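Local coordinates for aldehyde dehydrogenase family protein (Pseudomonas syringae pv. tomato, PDB 5IUV) that probably oxidises indole-3-acetaldehyde to the auxin indole-3-acetic acid with NAD+ as cofactor, in a pathway that contributes to the bacterium's virulence on plants, at residues Gln60-Ser65 with Val216-Pro221; Ser65-Phe70 with Asp236-Val241; Leu182-Ser187 with Asp485-Leu490; Val227-Ala232 with Met253-Glu258. All blocks are in the same frame, centred on the assembly; numbering follows the deposited sequence.

Contact 1: residues Gln60-Ser65 with Val216-Pro221; sequences QRAVES and VLNVLP
Ala62 on helix 56-72 and Asn218 on strand 217-219 bring their backbones closest, with CA atoms 6.3 Å apart, and the helix then draws off to 7.8 Å between the CA atoms of Ser65 and Val216. Asn218 points its amide nitrogen at one side of the helix. Its CG lies beside the backbone N and opposite the carbonyl carbon (chi1 -67°), which carries the amide across to the helix. ND2 donates to Ser65 OG over 3.1 Å; the bond is nearly straight at 165°, and the hydroxyl oxygen lies in the amide plane. The same ND2 comes within 3.0 Å of Ala62 O, but this second bond is bent to 129° and is weak. One turn of helix thus offers a main-chain and a side-chain acceptor to a single NH2 group. Beside this polar pair Leu220 supplies the apolar half: its CD1 sits 3.7 Å from Ala62 CB, with CD2 only slightly farther at 4.0 Å from the same carbon. Strand 22-24 also packs on Ser65 and Leu220 through Ile24. Just beyond it, Gln25 receives Ser65 OG on its OE1 and gives its backbone N to Asn218 OD1. Both ends of the buried amide are therefore hydrogen-bonded, oxygen to a backbone N-H and nitrogen to two oxygens, a pattern that fixes which way the amide is flipped and ties helix 56-72 to strand 217-219.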
# COMPACT_ATOMS: atom_id res chain seq x y z
N GLN A 60 -8.71 -33.07 19.47
CA GLN A 60 -7.31 -33.48 19.52
C GLN A 60 -6.86 -34.14 18.23
O GLN A 60 -5.80 -33.81 17.70
CB GLN A 60 -7.08 -34.44 20.69
CG GLN A 60 -5.64 -34.94 20.79
CD GLN A 60 -4.63 -33.83 21.03
OE1 GLN A 60 -4.91 -32.85 21.72
NE2 GLN A 60 -3.44 -33.98 20.46
N ARG A 61 -7.65 -35.08 17.71
CA ARG A 61 -7.26 -35.76 16.49
C ARG A 61 -7.26 -34.81 15.30
O ARG A 61 -6.39 -34.89 14.44
CB ARG A 61 -8.16 -36.97 16.20
CG ARG A 61 -7.66 -37.81 15.03
CD ARG A 61 -8.16 -39.25 15.07
NE ARG A 61 -9.57 -39.40 14.73
CZ ARG A 61 -10.02 -39.57 13.49
NH1 ARG A 61 -9.17 -39.60 12.47
NH2 ARG A 61 -11.32 -39.71 13.26
N ALA A 62 -8.24 -33.91 15.25
CA ALA A 62 -8.33 -32.98 14.12
C ALA A 62 -7.15 -32.01 14.13
O ALA A 62 -6.61 -31.65 13.07
CB ALA A 62 -9.65 -32.23 14.15
N VAL A 63 -6.75 -31.57 15.32
CA VAL A 63 -5.67 -30.59 15.43
C VAL A 63 -4.32 -31.25 15.13
O VAL A 63 -3.47 -30.66 14.46
CB VAL A 63 -5.65 -29.92 16.82
CG1 VAL A 63 -4.38 -29.09 17.00
CG2 VAL A 63 -6.89 -29.04 17.01
N GLU A 64 -4.13 -32.48 15.60
CA GLU A 64 -2.93 -33.24 15.22
C GLU A 64 -2.84 -33.39 13.71
O GLU A 64 -1.76 -33.26 13.12
CB GLU A 64 -2.92 -34.62 15.88
CG GLU A 64 -2.64 -34.61 17.38
CD GLU A 64 -2.64 -36.00 17.99
OE1 GLU A 64 -2.44 -36.99 17.24
OE2 GLU A 64 -2.85 -36.12 19.21
N SER A 65 -3.98 -33.68 13.08
CA SER A 65 -4.06 -33.78 11.63
C SER A 65 -3.76 -32.45 10.95
O SER A 65 -2.98 -32.38 10.01
CB SER A 65 -5.45 -34.29 11.23
OG SER A 65 -5.69 -34.17 9.84
N VAL A 216 -5.85 -30.56 5.76
CA VAL A 216 -5.82 -29.10 5.70
C VAL A 216 -7.18 -28.49 6.06
O VAL A 216 -7.25 -27.42 6.65
CB VAL A 216 -5.36 -28.62 4.30
CG1 VAL A 216 -5.51 -27.12 4.16
CG2 VAL A 216 -3.90 -29.02 4.07
N LEU A 217 -8.26 -29.19 5.71
CA LEU A 217 -9.59 -28.78 6.15
C LEU A 217 -10.32 -29.95 6.82
O LEU A 217 -10.76 -30.90 6.16
CB LEU A 217 -10.41 -28.24 4.98
CG LEU A 217 -11.88 -27.91 5.28
CD1 LEU A 217 -11.99 -26.85 6.38
CD2 LEU A 217 -12.62 -27.48 4.02
N ASN A 218 -10.42 -29.87 8.15
CA ASN A 218 -11.14 -30.86 8.94
C ASN A 218 -12.41 -30.22 9.46
O ASN A 218 -12.41 -29.04 9.79
CB ASN A 218 -10.27 -31.37 10.10
CG ASN A 218 -9.06 -32.17 9.64
OD1 ASN A 218 -9.10 -32.83 8.60
ND2 ASN A 218 -7.99 -32.12 10.42
N VAL A 219 -13.49 -31.00 9.54
CA VAL A 219 -14.78 -30.46 9.99
C VAL A 219 -15.33 -31.26 11.17
O VAL A 219 -15.52 -32.48 11.08
CB VAL A 219 -15.82 -30.47 8.85
CG1 VAL A 219 -17.17 -29.94 9.35
CG2 VAL A 219 -15.32 -29.63 7.67
N LEU A 220 -15.61 -30.57 12.28
CA LEU A 220 -16.10 -31.23 13.49
C LEU A 220 -17.48 -30.73 13.91
O LEU A 220 -17.60 -29.72 14.61
CB LEU A 220 -15.11 -31.02 14.64
CG LEU A 220 -13.67 -31.46 14.41
CD1 LEU A 220 -12.83 -31.23 15.68
CD2 LEU A 220 -13.62 -32.93 13.98
N PRO A 221 -18.54 -31.43 13.48
CA PRO A 221 -19.87 -31.06 13.98
C PRO A 221 -20.00 -31.43 15.45
O PRO A 221 -19.30 -32.33 15.93
CB PRO A 221 -20.82 -31.88 13.10
CG PRO A 221 -20.00 -33.04 12.63
CD PRO A 221 -18.59 -32.54 12.51

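Contact 2: residues Ser65-Phe70 with Asp236-Val241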
# COMPACT_ATOMS: atom_id res chain seq x y z
N SER A 65 -3.98 -33.68 13.08
CA SER A 65 -4.06 -33.78 11.63
C SER A 65 -3.76 -32.45 10.95
O SER A 65 -2.98 -32.38 10.01
CB SER A 65 -5.45 -34.29 11.23
OG SER A 65 -5.69 -34.17 9.84
N ALA A 66 -4.39 -31.38 11.44
CA ALA A 66 -4.14 -30.04 10.93
C ALA A 66 -2.66 -29.67 11.01
O ALA A 66 -2.09 -29.12 10.07
CB ALA A 66 -4.97 -29.02 11.70
N ARG A 67 -2.05 -29.97 12.16
CA ARG A 67 -0.66 -29.59 12.44
C ARG A 67 0.30 -30.35 11.55
O ARG A 67 1.24 -29.78 10.98
CB ARG A 67 -0.32 -29.84 13.92
CG ARG A 67 1.15 -29.68 14.28
CD ARG A 67 1.60 -28.22 14.15
NE ARG A 67 0.83 -27.33 15.01
CZ ARG A 67 0.75 -26.02 14.85
NH1 ARG A 67 1.39 -25.43 13.84
NH2 ARG A 67 0.02 -25.29 15.68
N SER A 68 0.07 -31.65 11.42
CA SER A 68 0.92 -32.48 10.57
C SER A 68 0.84 -32.02 9.12
O SER A 68 1.86 -31.94 8.43
CB SER A 68 0.52 -33.95 10.70
OG SER A 68 1.30 -34.75 9.84
N ALA A 69 -0.36 -31.70 8.66
CA ALA A 69 -0.54 -31.21 7.30
C ALA A 69 0.15 -29.86 7.09
O ALA A 69 0.80 -29.66 6.07
CB ALA A 69 -2.02 -31.10 6.96
N PHE A 70 0.01 -28.95 8.05
CA PHE A 70 0.68 -27.66 7.95
C PHE A 70 2.20 -27.86 7.86
O PHE A 70 2.85 -27.28 7.01
CB PHE A 70 0.34 -26.76 9.14
CG PHE A 70 1.03 -25.43 9.11
CD1 PHE A 70 0.58 -24.43 8.26
CD2 PHE A 70 2.12 -25.18 9.92
CE1 PHE A 70 1.21 -23.20 8.22
CE2 PHE A 70 2.76 -23.95 9.88
CZ PHE A 70 2.31 -22.96 9.04
N ASP A 236 -2.48 -26.31 20.99
CA ASP A 236 -1.75 -26.28 19.72
C ASP A 236 -2.58 -25.66 18.60
O ASP A 236 -2.27 -25.83 17.42
CB ASP A 236 -1.28 -27.69 19.34
CG ASP A 236 -0.20 -27.67 18.26
OD1 ASP A 236 0.73 -26.84 18.36
OD2 ASP A 236 -0.28 -28.48 17.30
N VAL A 237 -3.63 -24.94 18.96
CA VAL A 237 -4.35 -24.10 18.00
C VAL A 237 -3.78 -22.69 18.09
O VAL A 237 -3.70 -22.13 19.19
CB VAL A 237 -5.88 -24.09 18.27
CG1 VAL A 237 -6.58 -23.01 17.46
CG2 VAL A 237 -6.49 -25.46 17.98
N ASP A 238 -3.36 -22.13 16.96
CA ASP A 238 -2.69 -20.83 16.96
C ASP A 238 -3.68 -19.67 17.02
O ASP A 238 -3.40 -18.64 17.62
CB ASP A 238 -1.81 -20.69 15.72
CG ASP A 238 -0.72 -21.74 15.66
OD1 ASP A 238 0.24 -21.64 16.45
OD2 ASP A 238 -0.81 -22.67 14.82
N THR A 239 -4.83 -19.85 16.38
CA THR A 239 -5.78 -18.77 16.19
C THR A 239 -7.18 -19.34 16.20
O THR A 239 -7.41 -20.40 15.62
CB THR A 239 -5.54 -18.03 14.84
OG1 THR A 239 -4.25 -17.39 14.86
CG2 THR A 239 -6.62 -16.99 14.57
N VAL A 240 -8.11 -18.67 16.86
CA VAL A 240 -9.50 -19.03 16.71
C VAL A 240 -10.25 -17.83 16.12
O VAL A 240 -10.07 -16.68 16.54
CB VAL A 240 -10.14 -19.50 18.04
CG1 VAL A 240 -10.03 -18.43 19.12
CG2 VAL A 240 -11.60 -19.92 17.84
N VAL A 241 -11.05 -18.09 15.09
CA VAL A 241 -11.93 -17.06 14.56
C VAL A 241 -13.35 -17.50 14.82
O VAL A 241 -13.66 -18.68 14.73
CB VAL A 241 -11.69 -16.78 13.07
CG1 VAL A 241 -10.28 -16.22 12.88
CG2 VAL A 241 -11.88 -18.06 12.22
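Arg67 NH2 is gripped by three oxygens of the 236-241 segment. It donates to Asp238 OD2 over 2.9 Å and to the main-chain Asp236 O, also at 2.9 Å, while a third, weak bond reaches Asp236 OD1 at 3.2 Å. The shortest bond comes from the neighbouring nitrogen: NE meets Asp236 OD2 at 2.8 Å in an almost straight line (170°). NE and NH2 together take the two carboxylate oxygens of Asp236 side-on, one each. This pairing is not coplanar, because OD2 is met on its syn side but well out of the carboxylate plane, and the two flat groups are turned 49° apart. Asp238 stands much more steeply, its carboxylate plane 86° from that of the guanidinium, and its OD2 alone bonds to NH2. Asp236 O is approached from above its carbonyl plane. Bends at the second and third torsions of Arg67 fold the chain back, and CB and CG of Arg67 both lie 3.6 Å from Asp236 OD2. Asp238 OD2 has a further donor in the backbone N of Val160 on strand 149-164, and Val160 also packs on Arg67. The single positive charge probably offsets part of the repulsion between the two carboxylates. The whole is a surface salt-bridge network tying helix 56-72 to the loop that leads into strand 239-243, a parallel neighbour of strand 149-164 in the nucleotide-binding sheet of this aldehyde dehydrogenase.

Contact 3: residues Leu182-Ser187 with Asp485-Leu490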
# COMPACT_ATOMS: atom_id res chain seq x y z
N LEU A 182 -7.57 -20.43 4.32
CA LEU A 182 -6.93 -21.42 3.46
C LEU A 182 -6.00 -20.76 2.44
O LEU A 182 -4.92 -21.27 2.15
CB LEU A 182 -7.98 -22.27 2.73
CG LEU A 182 -8.83 -23.19 3.62
CD1 LEU A 182 -9.99 -23.77 2.82
CD2 LEU A 182 -7.96 -24.31 4.22
N SER A 183 -6.42 -19.61 1.91
CA SER A 183 -5.63 -18.90 0.90
C SER A 183 -4.24 -18.53 1.41
O SER A 183 -3.27 -18.56 0.65
CB SER A 183 -6.35 -17.64 0.42
OG SER A 183 -7.45 -17.96 -0.41
N THR A 184 -4.15 -18.18 2.69
CA THR A 184 -2.86 -17.81 3.28
C THR A 184 -2.01 -19.04 3.63
O THR A 184 -0.85 -18.90 4.03
CB THR A 184 -3.04 -16.96 4.55
OG1 THR A 184 -4.04 -17.54 5.39
CG2 THR A 184 -3.47 -15.54 4.18
N GLY A 185 -2.59 -20.23 3.50
CA GLY A 185 -1.84 -21.46 3.68
C GLY A 185 -2.04 -22.21 4.99
O GLY A 185 -1.36 -23.20 5.25
N ASN A 186 -2.95 -21.74 5.83
CA ASN A 186 -3.20 -22.43 7.10
C ASN A 186 -3.96 -23.75 6.96
O ASN A 186 -4.62 -23.98 5.95
CB ASN A 186 -3.99 -21.52 8.05
CG ASN A 186 -3.25 -20.25 8.38
OD1 ASN A 186 -2.37 -20.24 9.22
ND2 ASN A 186 -3.61 -19.16 7.71
N SER A 187 -3.85 -24.60 7.98
CA SER A 187 -4.81 -25.69 8.14
C SER A 187 -5.95 -25.17 9.00
O SER A 187 -5.72 -24.40 9.93
CB SER A 187 -4.16 -26.92 8.79
OG SER A 187 -3.16 -27.46 7.95
N ASP A 485 -5.21 -10.68 7.27
CA ASP A 485 -4.35 -10.35 8.40
C ASP A 485 -4.69 -11.15 9.66
O ASP A 485 -3.86 -11.26 10.56
CB ASP A 485 -4.42 -8.85 8.69
CG ASP A 485 -3.77 -8.01 7.59
OD1 ASP A 485 -2.98 -8.56 6.79
OD2 ASP A 485 -4.06 -6.80 7.53
N LYS A 486 -5.89 -11.71 9.74
CA LYS A 486 -6.27 -12.52 10.89
C LYS A 486 -5.60 -13.89 10.88
O LYS A 486 -5.60 -14.59 11.90
CB LYS A 486 -7.78 -12.70 10.96
CG LYS A 486 -8.55 -11.40 11.08
CD LYS A 486 -10.00 -11.64 11.45
CE LYS A 486 -10.73 -12.42 10.38
NZ LYS A 486 -12.20 -12.21 10.56
N TYR A 487 -5.03 -14.28 9.74
CA TYR A 487 -4.54 -15.64 9.56
C TYR A 487 -3.04 -15.68 9.32
O TYR A 487 -2.48 -16.73 8.99
CB TYR A 487 -5.29 -16.31 8.41
CG TYR A 487 -6.79 -16.25 8.62
CD1 TYR A 487 -7.39 -17.05 9.58
CD2 TYR A 487 -7.58 -15.36 7.91
CE1 TYR A 487 -8.76 -17.00 9.80
CE2 TYR A 487 -8.93 -15.29 8.12
CZ TYR A 487 -9.53 -16.11 9.07
OH TYR A 487 -10.89 -16.04 9.29
N THR A 488 -2.38 -14.54 9.51
CA THR A 488 -0.94 -14.47 9.31
C THR A 488 -0.22 -13.74 10.44
O THR A 488 -0.84 -13.05 11.26
CB THR A 488 -0.58 -13.78 7.97
OG1 THR A 488 -1.12 -12.46 7.94
CG2 THR A 488 -1.12 -14.57 6.79
N GLU A 489 1.10 -13.92 10.48
CA GLU A 489 1.98 -13.24 11.44
C GLU A 489 3.01 -12.42 10.69
O GLU A 489 3.55 -12.88 9.70
CB GLU A 489 2.72 -14.25 12.33
CG GLU A 489 1.86 -15.00 13.31
CD GLU A 489 1.41 -14.15 14.48
OE1 GLU A 489 2.10 -13.17 14.82
OE2 GLU A 489 0.35 -14.46 15.06
N LEU A 490 3.29 -11.22 11.19
CA LEU A 490 4.35 -10.38 10.64
C LEU A 490 5.74 -10.80 11.13
O LEU A 490 5.94 -11.09 12.31
CB LEU A 490 4.11 -8.92 11.01
CG LEU A 490 3.03 -8.19 10.21
CD1 LEU A 490 2.68 -6.87 10.87
CD2 LEU A 490 3.52 -7.95 8.78
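The Schellman motif at Gly185, where the chain leaves helix 170-183 with positive phi, sets Thr184 and Asn186 against Tyr487, just before strand 488-496, and Thr488, its first residue. Its turn is seen in the bond from Gly185 N to Leu182 O at 2.9 Å. The one hydrogen bond across the contact runs from Asn186 ND2 to Tyr487 O, 3.0 Å long and bent moderately to 157°. The acceptor lies in the amide plane of Asn186, while the donor is tilted from the carbonyl plane of Tyr487. Asn186 ND2 also bonds to Ala181 O in the last turn of the helix, and its OD1 receives Gly159 N from strand 149-164, so the amide links helix end, central strand and C-terminal segment. Tyr487 takes part through its CB, which Thr184 OG1 approaches to 3.5 Å; its ring leads away and packs on Pro180, Ala181 and Lys177. Thr184 OG1 is itself hydrogen-bonded back to Pro180 O. Thr488, whose OG1 bonds to Arg155, turns its methyl to Thr184. In both threonines OG1 lies between the backbone N and the carbonyl carbon (chi1 47° and 58°), which leaves CG2 opposite the carbonyl carbon, and the CG2 atoms of Thr184 and Thr488 meet at 3.6 Å.

Contact 4: residues Val227-Ala232 with Met253-Glu258. With NAD (nicotinamide-adenine-dinucleotide), chain C.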
# COMPACT_ATOMS: atom_id res chain seq x y z
N VAL A 227 -17.09 -29.66 21.74
CA VAL A 227 -15.97 -29.59 20.81
C VAL A 227 -15.56 -28.14 20.50
O VAL A 227 -14.38 -27.86 20.29
CB VAL A 227 -16.27 -30.35 19.49
CG1 VAL A 227 -17.47 -29.76 18.75
CG2 VAL A 227 -15.03 -30.41 18.59
N GLY A 228 -16.52 -27.22 20.50
CA GLY A 228 -16.20 -25.81 20.29
C GLY A 228 -15.25 -25.31 21.37
O GLY A 228 -14.20 -24.74 21.08
N LYS A 229 -15.64 -25.53 22.62
CA LYS A 229 -14.83 -25.20 23.78
C LYS A 229 -13.46 -25.87 23.74
O LYS A 229 -12.44 -25.24 24.06
CB LYS A 229 -15.56 -25.60 25.07
CG LYS A 229 -14.77 -25.36 26.35
CD LYS A 229 -15.56 -25.82 27.56
CE LYS A 229 -14.91 -25.37 28.86
NZ LYS A 229 -15.77 -25.67 30.04
N ALA A 230 -13.43 -27.15 23.36
CA ALA A 230 -12.19 -27.90 23.29
C ALA A 230 -11.19 -27.29 22.30
O ALA A 230 -9.99 -27.24 22.57
CB ALA A 230 -12.47 -29.36 22.91
N LEU A 231 -11.70 -26.83 21.16
CA LEU A 231 -10.86 -26.16 20.18
C LEU A 231 -10.32 -24.83 20.71
O LEU A 231 -9.15 -24.51 20.52
CB LEU A 231 -11.63 -25.93 18.87
CG LEU A 231 -11.89 -27.16 17.99
CD1 LEU A 231 -12.87 -26.83 16.85
CD2 LEU A 231 -10.59 -27.70 17.42
N ALA A 232 -11.17 -24.06 21.38
CA ALA A 232 -10.77 -22.76 21.91
C ALA A 232 -9.76 -22.88 23.05
O ALA A 232 -8.95 -21.97 23.28
CB ALA A 232 -11.99 -22.00 22.38
N MET A 253 -12.22 -15.27 24.61
CA MET A 253 -11.07 -14.51 25.11
C MET A 253 -10.56 -15.11 26.41
O MET A 253 -9.36 -15.20 26.65
CB MET A 253 -11.45 -13.05 25.30
CG MET A 253 -11.86 -12.35 24.03
SD MET A 253 -11.89 -10.56 24.20
CE MET A 253 -10.13 -10.18 24.20
N ILE A 254 -11.50 -15.55 27.25
CA ILE A 254 -11.15 -16.19 28.50
C ILE A 254 -10.45 -17.54 28.24
O ILE A 254 -9.42 -17.82 28.85
CB ILE A 254 -12.40 -16.39 29.38
CG1 ILE A 254 -12.96 -15.02 29.79
CG2 ILE A 254 -12.07 -17.25 30.60
CD1 ILE A 254 -14.25 -15.07 30.58
N TYR A 255 -10.99 -18.34 27.32
CA TYR A 255 -10.37 -19.61 26.96
C TYR A 255 -8.94 -19.44 26.45
O TYR A 255 -8.06 -20.24 26.76
CB TYR A 255 -11.17 -20.34 25.89
CG TYR A 255 -12.55 -20.83 26.29
CD1 TYR A 255 -12.83 -21.20 27.60
CD2 TYR A 255 -13.56 -20.93 25.35
CE1 TYR A 255 -14.10 -21.65 27.96
CE2 TYR A 255 -14.82 -21.38 25.69
CZ TYR A 255 -15.09 -21.74 26.99
OH TYR A 255 -16.36 -22.19 27.32
N ALA A 256 -8.71 -18.41 25.64
CA ALA A 256 -7.37 -18.17 25.12
C ALA A 256 -6.41 -17.84 26.26
O ALA A 256 -5.28 -18.33 26.29
CB ALA A 256 -7.39 -17.06 24.10
N GLY A 257 -6.88 -17.01 27.19
CA GLY A 257 -6.10 -16.64 28.35
C GLY A 257 -5.79 -17.82 29.27
O GLY A 257 -4.74 -17.87 29.90
N GLU A 258 -6.73 -18.76 29.35
CA GLU A 258 -6.56 -19.93 30.20
C GLU A 258 -5.64 -20.97 29.57
O GLU A 258 -5.14 -21.86 30.25
CB GLU A 258 -7.92 -20.57 30.50
CG GLU A 258 -8.83 -19.74 31.38
CD GLU A 258 -10.19 -20.40 31.56
OE1 GLU A 258 -10.51 -21.35 30.82
OE2 GLU A 258 -10.95 -19.96 32.46
PA NAD C . -23.60 -18.64 19.58
O1A NAD C . -22.75 -17.63 20.24
O2A NAD C . -24.58 -19.33 20.50
O5B NAD C . -22.70 -19.73 18.87
C5B NAD C . -21.92 -19.53 17.68
C4B NAD C . -21.04 -20.75 17.51
O4B NAD C . -20.25 -20.92 18.71
C3B NAD C . -21.74 -22.09 17.27
O3B NAD C . -20.98 -22.90 16.37
C2B NAD C . -21.77 -22.72 18.67
O2B NAD C . -21.85 -24.14 18.62
C1B NAD C . -20.44 -22.22 19.23
N9A NAD C . -20.32 -22.16 20.68
C8A NAD C . -21.33 -22.04 21.60
N7A NAD C . -20.92 -22.11 22.85
C5A NAD C . -19.55 -22.26 22.74
C6A NAD C . -18.52 -22.34 23.71
N6A NAD C . -18.74 -22.36 25.03
N1A NAD C . -17.25 -22.44 23.26
C2A NAD C . -17.02 -22.47 21.95
N3A NAD C . -17.91 -22.41 20.94
C4A NAD C . -19.16 -22.30 21.41
O3 NAD C . -24.42 -17.93 18.39
PN NAD C . -25.54 -18.44 17.36
O1N NAD C . -26.81 -18.54 18.12
O2N NAD C . -25.03 -19.64 16.65
O5D NAD C . -25.58 -17.27 16.28
C5D NAD C . -26.32 -16.05 16.49
C4D NAD C . -25.35 -14.95 16.85
O4D NAD C . -24.40 -14.79 15.77
C3D NAD C . -25.96 -13.57 17.04
O3D NAD C . -25.44 -12.97 18.22
C2D NAD C . -25.52 -12.85 15.76
O2D NAD C . -25.39 -11.43 15.86
C1D NAD C . -24.13 -13.46 15.50
N1N NAD C . -23.73 -13.28 14.04
C2N NAD C . -22.65 -12.39 13.81
C3N NAD C . -22.18 -12.21 12.53
C7N NAD C . -21.09 -11.22 12.20
O7N NAD C . -20.72 -10.39 13.07
N7N NAD C . -20.64 -11.18 10.97
C4N NAD C . -22.79 -12.90 11.48
C5N NAD C . -23.86 -13.75 11.72
C6N NAD C . -24.32 -13.93 13.02
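The phenol ring of Tyr255 meets the adenine of NAD at its edge: N1A lies near the ring plane, 3.6 Å from Tyr255 CE2. Glu258 OE1, from the next turn of the same helix, is likewise in the ring plane at an edge. Helix 224-232 approaches the ring obliquely with two side chains. Ala232 CB comes to 3.5 Å from Tyr255 CD2, near the root of the ring. Toward the hydroxyl end Lys229 takes over, its CG 3.7 Å from Tyr255 CZ. The lysine side chain crosses the tyrosine at about a right angle. It is also extended, with all four torsions near 180°, and CG, CD and CE in turn pass close to Tyr255 OH, CE at 3.8 Å. The phenol oxygen accepts a weak hydrogen bond from NAD N6A, straight at 168° but long at 3.3 Å. The adenine also meets the backbone of helix 224-232, C2A being 3.4 Å from Lys229 N and from Gly228 C; a CB on Gly228 would clash with NAD N3A. Tyr255, a cofactor-binding residue on helix 246-258, thus lies against helix 224-232 with its hydroxyl at the adenine amino group. The short axes of 227-232 and 253-258 cross at 47° and approach to 9.8 Å, with Ala232 and Tyr255 nearest. Helix 224-232 lies on strand 187-191 and on helix 56-72 through Leu231, whereas helix 246-258 lies on strand 263-267 through Ala256 and packs by Met253 against Ala256 of the second subunit.

In the fold
Contacts 1, 2 and 3 lie on the same side of the chain's centre and reach one mixed sheet; contact 4 shares that side with contacts 1 and 2. Contacts 1 and 2, centres about 8 Å apart, share helix 56-72 and Ser65. Contact 3 lies about 11 Å from the centre of contact 2, joined by a probable hydrogen bond between Ala66 O and Ser187 OG. Contact 4 is about 16 Å from contact 1, centre to centre, and still touches it where Leu220 packs on Val227. Along the chain contacts 1, 2 and 3 interleave; contact 4 follows contact 1, interleaves with contact 2 and is nested within contact 3. Helix 56-72, Rossmann-like strands and C-terminal strand are thereby knit into one NAD-binding unit.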